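Local atomic coordinates of Nitrate/nitrite binding protein NrtA (Synechocystis sp., PDB entry 2G29), a protein that binds nitrate in the periplasm as the solute-binding component of the NrtABCD ABC transporter, which takes up nitrate and probably also nitrite. Residues P215-T218 / V219-V223; R245-W248 / V249-P253; V263-A266 / Q267-C270; K276-M279 / C280-L283. All coordinates share one frame; numbering follows the deposited sequence.

Contact 1: residues P215-T218 / V219-V223; sequences PLQT and VNQGV
Thr218 and Val223 close the C-terminal end of helix 214-221 in a Schellman motif. Val223 N reaches back to Thr218 O at 3.1 Å, while Gly222 N bonds to Val219 O. Gly222, with a positive phi of 70°, provides the turn that makes this possible, a conformation that glycine adopts readily. The preceding turn is ordinary alpha-helix: Val219 N bonds to Pro215 O, Asn220 N to Leu216 O at 2.8 Å and Gln221 N to Gln217 O.

The polar side chains pair one turn apart. Gln217 and Gln221 run side by side in the same direction, their amide planes 19° apart, and Gln221 OE1 rests 3.4 Å from Gln217 CD. This is packing between the amides; the NE2 of Gln217 is spent instead on Asp295, whose other carboxylate oxygen accepts Asn220 ND2. One aspartate thus fastens two successive turns of the helix to the loop that carries it. Thr218 OG1 turns back to the carbonyl of Trp214.

The aliphatic groups pack on both polar and apolar neighbours. With CG anti to the backbone N (chi1 178°), Leu216 extends beside the Asn220 amide, its CG 3.5 Å from Asn220 ND2, and its CD1 lies 4.5 Å from Val219 CB. Pro215, at the start, packs on Val210 of strand 207-211, its side chain about 5 Å from the side chain of the nitrate-binding Gly211. At the far end, Thr218 and Val223 cross at about a right angle, and Thr218 CG2 meets Val223 CG2 at 4.1 Å.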
ATOM      1  N   PRO A 215     -13.211  -0.708   0.374  1.00 10.57           N
ATOM      2  CA  PRO A 215     -13.870  -1.956   0.804  1.00 10.58           C
ATOM      3  C   PRO A 215     -15.135  -1.591   1.596  1.00 11.27           C
ATOM      4  O   PRO A 215     -16.175  -2.176   1.406  1.00 11.10           O
ATOM      5  CB  PRO A 215     -12.813  -2.606   1.698  1.00 10.74           C
ATOM      6  CG  PRO A 215     -11.491  -2.164   1.017  1.00 10.78           C
ATOM      7  CD  PRO A 215     -11.787  -0.691   0.763  1.00 12.03           C
ATOM      8  N   LEU A 216     -15.041  -0.621   2.501  1.00 10.39           N
ATOM      9  CA  LEU A 216     -16.230  -0.272   3.271  1.00 11.96           C
ATOM     10  C   LEU A 216     -17.276   0.374   2.375  1.00 11.09           C
ATOM     11  O   LEU A 216     -18.476   0.134   2.561  1.00 11.94           O
ATOM     12  CB  LEU A 216     -15.871   0.654   4.440  1.00 11.82           C
ATOM     13  CG  LEU A 216     -17.086   1.127   5.298  1.00 11.09           C
ATOM     14  CD1 LEU A 216     -17.942  -0.039   5.784  1.00 11.67           C
ATOM     15  CD2 LEU A 216     -16.573   1.880   6.510  1.00 12.08           C
ATOM     16  N   GLN A 217     -16.860   1.183   1.389  1.00 10.72           N
ATOM     17  CA  GLN A 217     -17.845   1.800   0.537  1.00 10.65           C
ATOM     18  C   GLN A 217     -18.590   0.712  -0.233  1.00 10.85           C
ATOM     19  O   GLN A 217     -19.781   0.815  -0.482  1.00 10.99           O
ATOM     20  CB  GLN A 217     -17.183   2.774  -0.430  1.00 13.25           C
ATOM     21  CG  GLN A 217     -18.227   3.366  -1.383  1.00 12.10           C
ATOM     22  CD  GLN A 217     -17.688   4.484  -2.237  1.00 13.05           C
ATOM     23  OE1 GLN A 217     -17.338   4.278  -3.401  1.00 13.11           O
ATOM     24  NE2 GLN A 217     -17.596   5.678  -1.654  1.00 12.00           N
ATOM     25  N   THR A 218     -17.875  -0.341  -0.614  1.00 11.11           N
ATOM     26  CA  THR A 218     -18.502  -1.450  -1.345  1.00 11.34           C
ATOM     27  C   THR A 218     -19.636  -2.053  -0.506  1.00 12.48           C
ATOM     28  O   THR A 218     -20.742  -2.318  -1.032  1.00 10.55           O
ATOM     29  CB  THR A 218     -17.459  -2.547  -1.622  1.00 12.57           C
ATOM     30  OG1 THR A 218     -16.446  -2.046  -2.510  1.00 11.67           O
ATOM     31  CG2 THR A 218     -18.107  -3.744  -2.272  1.00 12.39           C
ATOM     32  N   VAL A 219     -19.332  -2.279   0.781  1.00 11.94           N
ATOM     33  CA  VAL A 219     -20.304  -2.843   1.720  1.00 13.43           C
ATOM     34  C   VAL A 219     -21.472  -1.880   1.932  1.00 12.38           C
ATOM     35  O   VAL A 219     -22.656  -2.257   1.815  1.00 13.68           O
ATOM     36  CB  VAL A 219     -19.614  -3.149   3.065  1.00 13.28           C
ATOM     37  CG1 VAL A 219     -20.663  -3.465   4.155  1.00 14.29           C
ATOM     38  CG2 VAL A 219     -18.665  -4.347   2.917  1.00 13.52           C
ATOM     39  N   ASN A 220     -21.158  -0.621   2.200  1.00 11.69           N
ATOM     40  CA  ASN A 220     -22.223   0.325   2.457  1.00 11.74           C
ATOM     41  C   ASN A 220     -23.124   0.584   1.267  1.00 13.57           C
ATOM     42  O   ASN A 220     -24.314   0.852   1.461  1.00 14.21           O
ATOM     43  CB  ASN A 220     -21.659   1.654   3.011  1.00 11.59           C
ATOM     44  CG  ASN A 220     -21.143   1.536   4.448  1.00 11.36           C
ATOM     45  OD1 ASN A 220     -21.490   0.617   5.149  1.00 13.27           O
ATOM     46  ND2 ASN A 220     -20.311   2.488   4.877  1.00 12.06           N
ATOM     47  N   GLN A 221     -22.577   0.511   0.057  1.00 12.90           N
ATOM     48  CA  GLN A 221     -23.410   0.701  -1.120  1.00 14.03           C
ATOM     49  C   GLN A 221     -24.150  -0.582  -1.503  1.00 15.04           C
ATOM     50  O   GLN A 221     -25.021  -0.563  -2.370  1.00 16.38           O
ATOM     51  CB  GLN A 221     -22.563   1.231  -2.300  1.00 14.49           C
ATOM     52  CG  GLN A 221     -22.120   2.663  -2.066  1.00 14.48           C
ATOM     53  CD  GLN A 221     -21.531   3.360  -3.276  1.00 14.04           C
ATOM     54  OE1 GLN A 221     -20.941   4.438  -3.149  1.00 16.66           O
ATOM     55  NE2 GLN A 221     -21.688   2.773  -4.442  1.00 14.41           N
ATOM     56  N   GLY A 222     -23.791  -1.692  -0.852  1.00 13.84           N
ATOM     57  CA  GLY A 222     -24.435  -2.966  -1.128  1.00 15.95           C
ATOM     58  C   GLY A 222     -24.108  -3.562  -2.472  1.00 15.38           C
ATOM     59  O   GLY A 222     -24.908  -4.325  -3.017  1.00 19.58           O
ATOM     60  N   VAL A 223     -22.940  -3.234  -3.013  1.00 15.02           N
ATOM     61  CA  VAL A 223     -22.586  -3.735  -4.339  1.00 13.80           C
ATOM     62  C   VAL A 223     -21.583  -4.865  -4.304  1.00 14.98           C
ATOM     63  O   VAL A 223     -21.070  -5.284  -5.345  1.00 14.77           O
ATOM     64  CB  VAL A 223     -22.065  -2.599  -5.266  1.00 14.81           C
ATOM     65  CG1 VAL A 223     -23.187  -1.568  -5.442  1.00 15.44           C
ATOM     66  CG2 VAL A 223     -20.828  -1.938  -4.668  1.00 16.23           C
TER

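Contact 2: residues R245-W248 / V249-P253; sequences RADW and VDQNP
Trp248 and Asn252 meet across the last turn of helix 246-251. Trp248 CB starts against the backbone, 3.2 Å from Val249 N. With CG trans to the backbone N (chi1 -172°), the ring runs on toward the C-terminal end. Asn252 ND2 stands over one face of the ring, offset toward its rim, with the amide plane turned 55° from the ring, and lies 3.6 Å from both CD1 and NE1 of Trp248. On the six-membered side, CE3 packs 4.1 Å from Val249 CG2, and Asn252 CB makes a CH-pi contact at 4.1 Å from the ring centroid, almost on the normal. The Trp248 carbonyl also holds Asn252, accepting its backbone N at 2.9 Å and, weakly, ND2. Replacing Trp248 by an alanine would probably leave Asn252 without the ring face that its CB and ND2 rest against and open a gap toward the next helix. Arg245 NE donates to Asp247 OD1 at 2.9 Å, straight at the hydrogen but from above the carboxylate plane, as part of a salt bridge. Asn252 separates two helices: the indole packs on Ala255, Ala256 and Leu259 of helix 253-271, while Ala246 and Val249 lean on Tyr116 of strand 115-120.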
ATOM      1  N   ARG A 245      11.904  10.348  -6.156  1.00 11.97           N
ATOM      2  CA  ARG A 245      12.936  10.222  -7.190  1.00 11.69           C
ATOM      3  C   ARG A 245      14.291  10.403  -6.496  1.00 12.13           C
ATOM      4  O   ARG A 245      14.456  11.314  -5.650  1.00 12.04           O
ATOM      5  CB  ARG A 245      12.773  11.303  -8.256  1.00 12.58           C
ATOM      6  CG  ARG A 245      11.669  10.960  -9.269  1.00 12.16           C
ATOM      7  CD  ARG A 245      11.512  11.981 -10.375  1.00 13.63           C
ATOM      8  NE  ARG A 245      12.762  12.248 -11.091  1.00 13.59           N
ATOM      9  CZ  ARG A 245      12.916  12.120 -12.397  1.00 12.93           C
ATOM     10  NH1 ARG A 245      11.911  11.694 -13.165  1.00 13.07           N
ATOM     11  NH2 ARG A 245      14.071  12.469 -12.946  1.00 14.48           N
ATOM     12  N   ALA A 246      15.248   9.544  -6.833  1.00 11.87           N
ATOM     13  CA  ALA A 246      16.554   9.643  -6.233  1.00 11.16           C
ATOM     14  C   ALA A 246      17.294  10.894  -6.637  1.00 12.94           C
ATOM     15  O   ALA A 246      18.078  11.404  -5.845  1.00 13.92           O
ATOM     16  CB  ALA A 246      17.386   8.367  -6.565  1.00 12.16           C
ATOM     17  N   ASP A 247      17.062  11.386  -7.849  1.00 14.07           N
ATOM     18  CA  ASP A 247      17.767  12.601  -8.264  1.00 14.68           C
ATOM     19  C   ASP A 247      17.351  13.797  -7.393  1.00 14.64           C
ATOM     20  O   ASP A 247      18.203  14.613  -6.978  1.00 15.31           O
ATOM     21  CB  ASP A 247      17.557  12.895  -9.772  1.00 16.36           C
ATOM     22  CG  ASP A 247      16.212  13.562 -10.081  1.00 21.36           C
ATOM     23  OD1 ASP A 247      15.174  13.069  -9.632  1.00 16.79           O
ATOM     24  OD2 ASP A 247      16.189  14.629 -10.755  1.00 29.06           O
ATOM     25  N   TRP A 248      16.076  13.884  -7.043  1.00 14.22           N
ATOM     26  CA  TRP A 248      15.627  14.993  -6.219  1.00 13.74           C
ATOM     27  C   TRP A 248      16.199  14.855  -4.788  1.00 13.93           C
ATOM     28  O   TRP A 248      16.658  15.822  -4.196  1.00 15.26           O
ATOM     29  CB  TRP A 248      14.089  15.046  -6.196  1.00 13.78           C
ATOM     30  CG  TRP A 248      13.534  16.258  -5.535  1.00 14.28           C
ATOM     31  CD1 TRP A 248      13.081  17.387  -6.152  1.00 16.04           C
ATOM     32  CD2 TRP A 248      13.312  16.455  -4.127  1.00 14.60           C
ATOM     33  NE1 TRP A 248      12.586  18.267  -5.228  1.00 15.89           N
ATOM     34  CE2 TRP A 248      12.705  17.729  -3.977  1.00 14.92           C
ATOM     35  CE3 TRP A 248      13.560  15.687  -2.983  1.00 16.05           C
ATOM     36  CZ2 TRP A 248      12.340  18.248  -2.730  1.00 14.26           C
ATOM     37  CZ3 TRP A 248      13.205  16.199  -1.734  1.00 15.63           C
ATOM     38  CH2 TRP A 248      12.588  17.475  -1.618  1.00 14.07           C
ATOM     39  N   VAL A 249      16.191  13.652  -4.220  1.00 13.41           N
ATOM     40  CA  VAL A 249      16.739  13.447  -2.890  1.00 13.43           C
ATOM     41  C   VAL A 249      18.244  13.702  -2.831  1.00 14.87           C
ATOM     42  O   VAL A 249      18.746  14.305  -1.855  1.00 14.31           O
ATOM     43  CB  VAL A 249      16.418  12.006  -2.365  1.00 13.81           C
ATOM     44  CG1 VAL A 249      17.141  11.746  -1.032  1.00 13.82           C
ATOM     45  CG2 VAL A 249      14.903  11.877  -2.197  1.00 12.98           C
ATOM     46  N   ASP A 250      18.964  13.254  -3.856  1.00 15.39           N
ATOM     47  CA  ASP A 250      20.435  13.413  -3.876  1.00 16.01           C
ATOM     48  C   ASP A 250      20.791  14.889  -4.048  1.00 16.74           C
ATOM     49  O   ASP A 250      21.821  15.334  -3.546  1.00 17.72           O
ATOM     50  CB  ASP A 250      21.067  12.634  -5.035  1.00 16.88           C
ATOM     51  CG  ASP A 250      21.031  11.107  -4.851  1.00 15.81           C
ATOM     52  OD1 ASP A 250      20.693  10.607  -3.759  1.00 17.25           O
ATOM     53  OD2 ASP A 250      21.371  10.407  -5.834  1.00 18.75           O
ATOM     54  N   GLN A 251      19.958  15.634  -4.770  1.00 16.81           N
ATOM     55  CA  GLN A 251      20.228  17.064  -4.973  1.00 17.85           C
ATOM     56  C   GLN A 251      19.797  17.929  -3.809  1.00 17.66           C
ATOM     57  O   GLN A 251      20.438  18.955  -3.522  1.00 18.36           O
ATOM     58  CB  GLN A 251      19.498  17.559  -6.216  1.00 20.68           C
ATOM     59  CG  GLN A 251      20.245  17.298  -7.491  1.00 28.71           C
ATOM     60  CD  GLN A 251      19.442  17.677  -8.714  1.00 31.48           C
ATOM     61  OE1 GLN A 251      18.892  18.778  -8.789  1.00 35.61           O
ATOM     62  NE2 GLN A 251      19.376  16.773  -9.690  1.00 34.86           N
ATOM     63  N   ASN A 252      18.723  17.513  -3.156  1.00 16.29           N
ATOM     64  CA  ASN A 252      18.120  18.241  -2.038  1.00 16.27           C
ATOM     65  C   ASN A 252      18.050  17.410  -0.753  1.00 16.10           C
ATOM     66  O   ASN A 252      16.964  17.175  -0.214  1.00 16.39           O
ATOM     67  CB  ASN A 252      16.706  18.671  -2.441  1.00 16.84           C
ATOM     68  CG  ASN A 252      16.686  19.451  -3.729  1.00 19.03           C
ATOM     69  OD1 ASN A 252      17.222  20.563  -3.803  1.00 19.62           O
ATOM     70  ND2 ASN A 252      16.084  18.879  -4.759  1.00 18.29           N
ATOM     71  N   PRO A 253      19.208  16.981  -0.217  1.00 15.61           N
ATOM     72  CA  PRO A 253      19.189  16.171   1.005  1.00 16.54           C
ATOM     73  C   PRO A 253      18.582  16.803   2.245  1.00 16.05           C
ATOM     74  O   PRO A 253      17.950  16.124   3.048  1.00 16.66           O
ATOM     75  CB  PRO A 253      20.651  15.746   1.173  1.00 16.40           C
ATOM     76  CG  PRO A 253      21.416  16.885   0.540  1.00 15.82           C
ATOM     77  CD  PRO A 253      20.584  17.282  -0.660  1.00 17.50           C
TER

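Contact 3: residues V263-A266 / Q267-C270; sequences VMEA and QQWC
Gln267 folds back along helix 253-271 over the turn before it, crossing Val263 obliquely. Its CG lies anti to the carbonyl carbon and beside the backbone N (chi1 -76°), which brings that CG to 3.2 Å from Val263 O; the extended chain then carries OE1 to 3.6 Å from Met264 CA. The amide is buried and fully engaged: OE1 bonds to Ser328, and NE2 is shared between the carbonyls of Arg120 and Leu121, so both ends of the group are fixed and its rotation is set. This side chain is about 8 Å from the side chain of the nitrate-binding Lys240. Gln268 takes nearly the same shape one residue on, with chi1 -73°, but to a different end. Its OE1 comes to 3.4 Å from Met264 O; both are acceptors, so no hydrogen bond joins them. The chain packs beside Glu265, whose CG is 4.4 Å from that OE1. Trp269 takes the other course, its CG opposite the backbone N, and swings its indole away from the preceding turn. The four backbone bonds are regular, the shortest being Gln267 N to Val263 O and Cys270 N to Ala266 O, both 2.8 Å. Val263, Gln267 and Cys270 touch helix 46-53, Glu265 OE1 forms a salt bridge with Lys59 of helix 56-59, Trp269 and Cys270 meet helix 276-284, and Gln267 NE2 ties the turn to Arg120 of strand 115-120.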
ATOM      1  N   VAL A 263       6.499  14.130   7.515  1.00 15.37           N
ATOM      2  CA  VAL A 263       5.656  12.940   7.331  1.00 14.66           C
ATOM      3  C   VAL A 263       5.602  12.071   8.607  1.00 14.06           C
ATOM      4  O   VAL A 263       4.563  11.534   8.963  1.00 13.93           O
ATOM      5  CB  VAL A 263       6.161  12.108   6.118  1.00 14.97           C
ATOM      6  CG1 VAL A 263       5.488  10.720   6.076  1.00 15.16           C
ATOM      7  CG2 VAL A 263       5.819  12.858   4.809  1.00 14.85           C
ATOM      8  N   MET A 264       6.721  11.926   9.307  1.00 13.22           N
ATOM      9  CA  MET A 264       6.741  11.158  10.539  1.00 15.11           C
ATOM     10  C   MET A 264       5.831  11.780  11.608  1.00 15.02           C
ATOM     11  O   MET A 264       5.110  11.071  12.323  1.00 16.02           O
ATOM     12  CB  MET A 264       8.151  11.123  11.102  1.00 17.94           C
ATOM     13  CG  MET A 264       9.069  10.234  10.363  1.00 18.47           C
ATOM     14  SD  MET A 264      10.722  10.297  11.104  1.00 22.91           S
ATOM     15  CE  MET A 264      11.449   9.195  10.079  1.00 20.30           C
ATOM     16  N   GLU A 265       5.893  13.104  11.748  1.00 16.44           N
ATOM     17  CA  GLU A 265       5.025  13.734  12.743  1.00 16.91           C
ATOM     18  C   GLU A 265       3.571  13.568  12.313  1.00 16.07           C
ATOM     19  O   GLU A 265       2.722  13.332  13.144  1.00 15.95           O
ATOM     20  CB  GLU A 265       5.352  15.213  12.900  1.00 19.99           C
ATOM     21  CG  GLU A 265       6.671  15.473  13.630  1.00 24.41           C
ATOM     22  CD  GLU A 265       6.527  16.611  14.617  1.00 27.02           C
ATOM     23  OE1 GLU A 265       6.239  17.738  14.177  1.00 29.18           O
ATOM     24  OE2 GLU A 265       6.688  16.371  15.831  1.00 32.38           O
ATOM     25  N   ALA A 266       3.296  13.656  11.012  1.00 15.77           N
ATOM     26  CA  ALA A 266       1.913  13.479  10.570  1.00 15.13           C
ATOM     27  C   ALA A 266       1.477  12.050  10.835  1.00 15.13           C
ATOM     28  O   ALA A 266       0.305  11.790  11.167  1.00 15.83           O
ATOM     29  CB  ALA A 266       1.776  13.821   9.087  1.00 15.17           C
ATOM     30  N   GLN A 267       2.391  11.089  10.673  1.00 13.71           N
ATOM     31  CA  GLN A 267       2.054   9.696  10.965  1.00 15.02           C
ATOM     32  C   GLN A 267       1.687   9.496  12.440  1.00 14.63           C
ATOM     33  O   GLN A 267       0.755   8.779  12.761  1.00 16.10           O
ATOM     34  CB  GLN A 267       3.215   8.766  10.614  1.00 13.79           C
ATOM     35  CG  GLN A 267       3.368   8.520   9.120  1.00 14.06           C
ATOM     36  CD  GLN A 267       4.557   7.631   8.827  1.00 14.38           C
ATOM     37  OE1 GLN A 267       5.683   7.959   9.196  1.00 14.65           O
ATOM     38  NE2 GLN A 267       4.312   6.497   8.157  1.00 12.31           N
ATOM     39  N   GLN A 268       2.456  10.124  13.331  1.00 15.87           N
ATOM     40  CA  GLN A 268       2.186  10.021  14.761  1.00 16.25           C
ATOM     41  C   GLN A 268       0.822  10.630  15.074  1.00 15.06           C
ATOM     42  O   GLN A 268       0.060  10.096  15.893  1.00 18.13           O
ATOM     43  CB  GLN A 268       3.297  10.739  15.518  1.00 16.54           C
ATOM     44  CG  GLN A 268       4.602   9.953  15.495  1.00 19.53           C
ATOM     45  CD  GLN A 268       5.733  10.714  16.124  1.00 23.55           C
ATOM     46  OE1 GLN A 268       6.402  11.510  15.474  1.00 26.84           O
ATOM     47  NE2 GLN A 268       5.950  10.477  17.401  1.00 24.17           N
ATOM     48  N   TRP A 269       0.522  11.736  14.416  1.00 15.04           N
ATOM     49  CA  TRP A 269      -0.764  12.412  14.615  1.00 15.27           C
ATOM     50  C   TRP A 269      -1.917  11.520  14.133  1.00 15.67           C
ATOM     51  O   TRP A 269      -2.906  11.314  14.837  1.00 16.73           O
ATOM     52  CB  TRP A 269      -0.798  13.710  13.839  1.00 15.21           C
ATOM     53  CG  TRP A 269      -2.004  14.569  14.188  1.00 18.32           C
ATOM     54  CD1 TRP A 269      -2.096  15.468  15.214  1.00 18.23           C
ATOM     55  CD2 TRP A 269      -3.278  14.564  13.542  1.00 16.83           C
ATOM     56  NE1 TRP A 269      -3.349  16.026  15.247  1.00 19.93           N
ATOM     57  CE2 TRP A 269      -4.097  15.495  14.229  1.00 17.82           C
ATOM     58  CE3 TRP A 269      -3.816  13.865  12.445  1.00 17.28           C
ATOM     59  CZ2 TRP A 269      -5.418  15.742  13.860  1.00 19.61           C
ATOM     60  CZ3 TRP A 269      -5.132  14.112  12.080  1.00 16.71           C
ATOM     61  CH2 TRP A 269      -5.921  15.049  12.783  1.00 17.84           C
ATOM     62  N   CYS A 270      -1.800  11.012  12.904  1.00 16.01           N
ATOM     63  CA  CYS A 270      -2.839  10.148  12.356  1.00 15.77           C
ATOM     64  C   CYS A 270      -3.057   8.850  13.128  1.00 15.62           C
ATOM     65  O   CYS A 270      -4.144   8.286  13.124  1.00 17.93           O
ATOM     66  CB  CYS A 270      -2.506   9.770  10.912  1.00 16.33           C
ATOM     67  SG  CYS A 270      -2.606  11.059   9.711  1.00 16.54           S
TER

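Contact 4: residues K276-M279 / C280-L283; sequences KEEM and CQIL
Gln281 lays its amide back along the helix toward Glu277 and Glu278, with OE1 3.7 Å from Glu278 CA and CD 4.0 Å from Glu277 O. The carboxylate of Glu278 leads away from this turn: its OE1 rests against the Trp269 indole of helix 253-271 and OE2 forms a salt bridge with Lys54, while CG touches Ile282 CD1 at 4.2 Å. All four backbone bonds of this alpha-helical turn are well formed, Leu283 N to Met279 O at 2.9 Å among them. Helix 276-284 of the periplasmic binding protein fold is amphipathic here: Glu277 and Gln281 are exposed, whereas Met279, Cys280, Ile282 and Leu283 are buried. A chi1 of -177° swings Met279 CG to the side away from N, and the chain then bends at chi3, which turns its CE to 4.0 Å from Cys280 SG. Leu283 slants across it, CD1 lying 4.1 Å from Met279 CG and CG 3.2 Å from Met279 O. An alanine in place of Leu283 is likely to open a gap beside Met279 CG and remove one of the walls that hold its chain. In helix 46-53, Ala46 touches both Met279 and Leu283, and Ile50 packs on Ile282.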
ATOM      1  N   LYS A 276      -8.593  10.331  15.031  1.00 15.37           N
ATOM      2  CA  LYS A 276      -9.200   9.639  13.890  1.00 16.08           C
ATOM      3  C   LYS A 276     -10.427  10.357  13.325  1.00 16.57           C
ATOM      4  O   LYS A 276     -10.614  10.403  12.120  1.00 16.36           O
ATOM      5  CB  LYS A 276      -9.567   8.205  14.268  1.00 16.78           C
ATOM      6  CG  LYS A 276      -8.366   7.300  14.584  1.00 18.18           C
ATOM      7  CD  LYS A 276      -7.468   7.097  13.352  1.00 19.27           C
ATOM      8  CE  LYS A 276      -6.273   6.134  13.639  1.00 20.13           C
ATOM      9  NZ  LYS A 276      -6.664   4.735  14.041  1.00 21.89           N
ATOM     10  N   GLU A 277     -11.268  10.933  14.189  1.00 16.24           N
ATOM     11  CA  GLU A 277     -12.449  11.635  13.698  1.00 17.35           C
ATOM     12  C   GLU A 277     -12.036  12.807  12.808  1.00 16.76           C
ATOM     13  O   GLU A 277     -12.496  12.966  11.665  1.00 15.34           O
ATOM     14  CB  GLU A 277     -13.272  12.116  14.898  1.00 20.21           C
ATOM     15  CG  GLU A 277     -13.717  10.983  15.816  1.00 28.42           C
ATOM     16  CD  GLU A 277     -14.059  11.427  17.222  1.00 31.29           C
ATOM     17  OE1 GLU A 277     -13.150  11.900  17.965  1.00 34.60           O
ATOM     18  OE2 GLU A 277     -15.248  11.296  17.600  1.00 35.46           O
ATOM     19  N   GLU A 278     -11.159  13.654  13.338  1.00 16.18           N
ATOM     20  CA  GLU A 278     -10.692  14.791  12.593  1.00 16.67           C
ATOM     21  C   GLU A 278      -9.987  14.368  11.305  1.00 15.25           C
ATOM     22  O   GLU A 278     -10.209  14.969  10.259  1.00 16.32           O
ATOM     23  CB  GLU A 278      -9.768  15.650  13.460  1.00 17.05           C
ATOM     24  CG  GLU A 278      -9.485  16.975  12.808  1.00 16.90           C
ATOM     25  CD  GLU A 278      -8.471  17.840  13.572  1.00 16.43           C
ATOM     26  OE1 GLU A 278      -8.149  17.525  14.730  1.00 20.61           O
ATOM     27  OE2 GLU A 278      -8.029  18.827  12.976  1.00 21.41           O
ATOM     28  N   MET A 279      -9.167  13.327  11.376  1.00 15.26           N
ATOM     29  CA  MET A 279      -8.472  12.848  10.180  1.00 15.62           C
ATOM     30  C   MET A 279      -9.471  12.519   9.082  1.00 14.62           C
ATOM     31  O   MET A 279      -9.318  12.942   7.956  1.00 13.51           O
ATOM     32  CB  MET A 279      -7.667  11.596  10.522  1.00 15.64           C
ATOM     33  CG  MET A 279      -6.850  11.077   9.355  1.00 13.62           C
ATOM     34  SD  MET A 279      -5.974   9.563   9.723  1.00 16.14           S
ATOM     35  CE  MET A 279      -7.310   8.381   9.537  1.00 15.73           C
ATOM     36  N   CYS A 280     -10.497  11.764   9.431  1.00 13.92           N
ATOM     37  CA  CYS A 280     -11.487  11.355   8.466  1.00 13.17           C
ATOM     38  C   CYS A 280     -12.351  12.511   7.969  1.00 14.04           C
ATOM     39  O   CYS A 280     -12.798  12.501   6.814  1.00 14.53           O
ATOM     40  CB  CYS A 280     -12.321  10.216   9.041  1.00 14.28           C
ATOM     41  SG  CYS A 280     -11.317   8.677   9.220  1.00 15.00           S
ATOM     42  N   GLN A 281     -12.623  13.498   8.823  1.00 14.23           N
ATOM     43  CA  GLN A 281     -13.377  14.667   8.326  1.00 15.50           C
ATOM     44  C   GLN A 281     -12.560  15.368   7.236  1.00 13.52           C
ATOM     45  O   GLN A 281     -13.091  15.805   6.217  1.00 14.87           O
ATOM     46  CB  GLN A 281     -13.623  15.685   9.425  1.00 16.23           C
ATOM     47  CG  GLN A 281     -14.556  15.210  10.499  1.00 17.77           C
ATOM     48  CD  GLN A 281     -14.683  16.270  11.580  1.00 21.41           C
ATOM     49  OE1 GLN A 281     -13.683  16.851  12.001  1.00 20.82           O
ATOM     50  NE2 GLN A 281     -15.909  16.535  12.023  1.00 22.56           N
ATOM     51  N   ILE A 282     -11.253  15.479   7.472  1.00 14.58           N
ATOM     52  CA  ILE A 282     -10.352  16.098   6.519  1.00 14.49           C
ATOM     53  C   ILE A 282     -10.307  15.285   5.231  1.00 13.74           C
ATOM     54  O   ILE A 282     -10.512  15.836   4.156  1.00 15.17           O
ATOM     55  CB  ILE A 282      -8.929  16.225   7.116  1.00 15.22           C
ATOM     56  CG1 ILE A 282      -8.918  17.252   8.262  1.00 16.30           C
ATOM     57  CG2 ILE A 282      -7.944  16.706   6.050  1.00 14.67           C
ATOM     58  CD1 ILE A 282      -7.606  17.246   9.091  1.00 18.39           C
ATOM     59  N   LEU A 283     -10.095  13.971   5.339  1.00 14.44           N
ATOM     60  CA  LEU A 283     -10.028  13.162   4.124  1.00 13.86           C
ATOM     61  C   LEU A 283     -11.332  13.181   3.317  1.00 14.32           C
ATOM     62  O   LEU A 283     -11.326  13.107   2.087  1.00 13.56           O
ATOM     63  CB  LEU A 283      -9.678  11.719   4.487  1.00 14.19           C
ATOM     64  CG  LEU A 283      -8.336  11.558   5.225  1.00 15.38           C
ATOM     65  CD1 LEU A 283      -8.099  10.104   5.579  1.00 15.37           C
ATOM     66  CD2 LEU A 283      -7.184  12.119   4.370  1.00 14.68           C
TER

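How the contacts relate
All four contacts are local: each spans about two helical turns, none closes a long loop, and they follow one another without nesting or crossing. Contact 1 comes first, just after strand 207-211 in the chain, a strand of one five-stranded sheet. The chain then runs through strands 225-229 and 240-245, the latter in the other sheet, to contact 2, whose centre is about 41 Å from that of contact 1, on the opposite side of the chain's centre. Helix 253-271 follows directly and carries contact 3. A short connection leads to contact 4, which packs against contact 3 through Cys270 CB and Met279 SD, 3.7 Å apart. Helix 46-53 touches both.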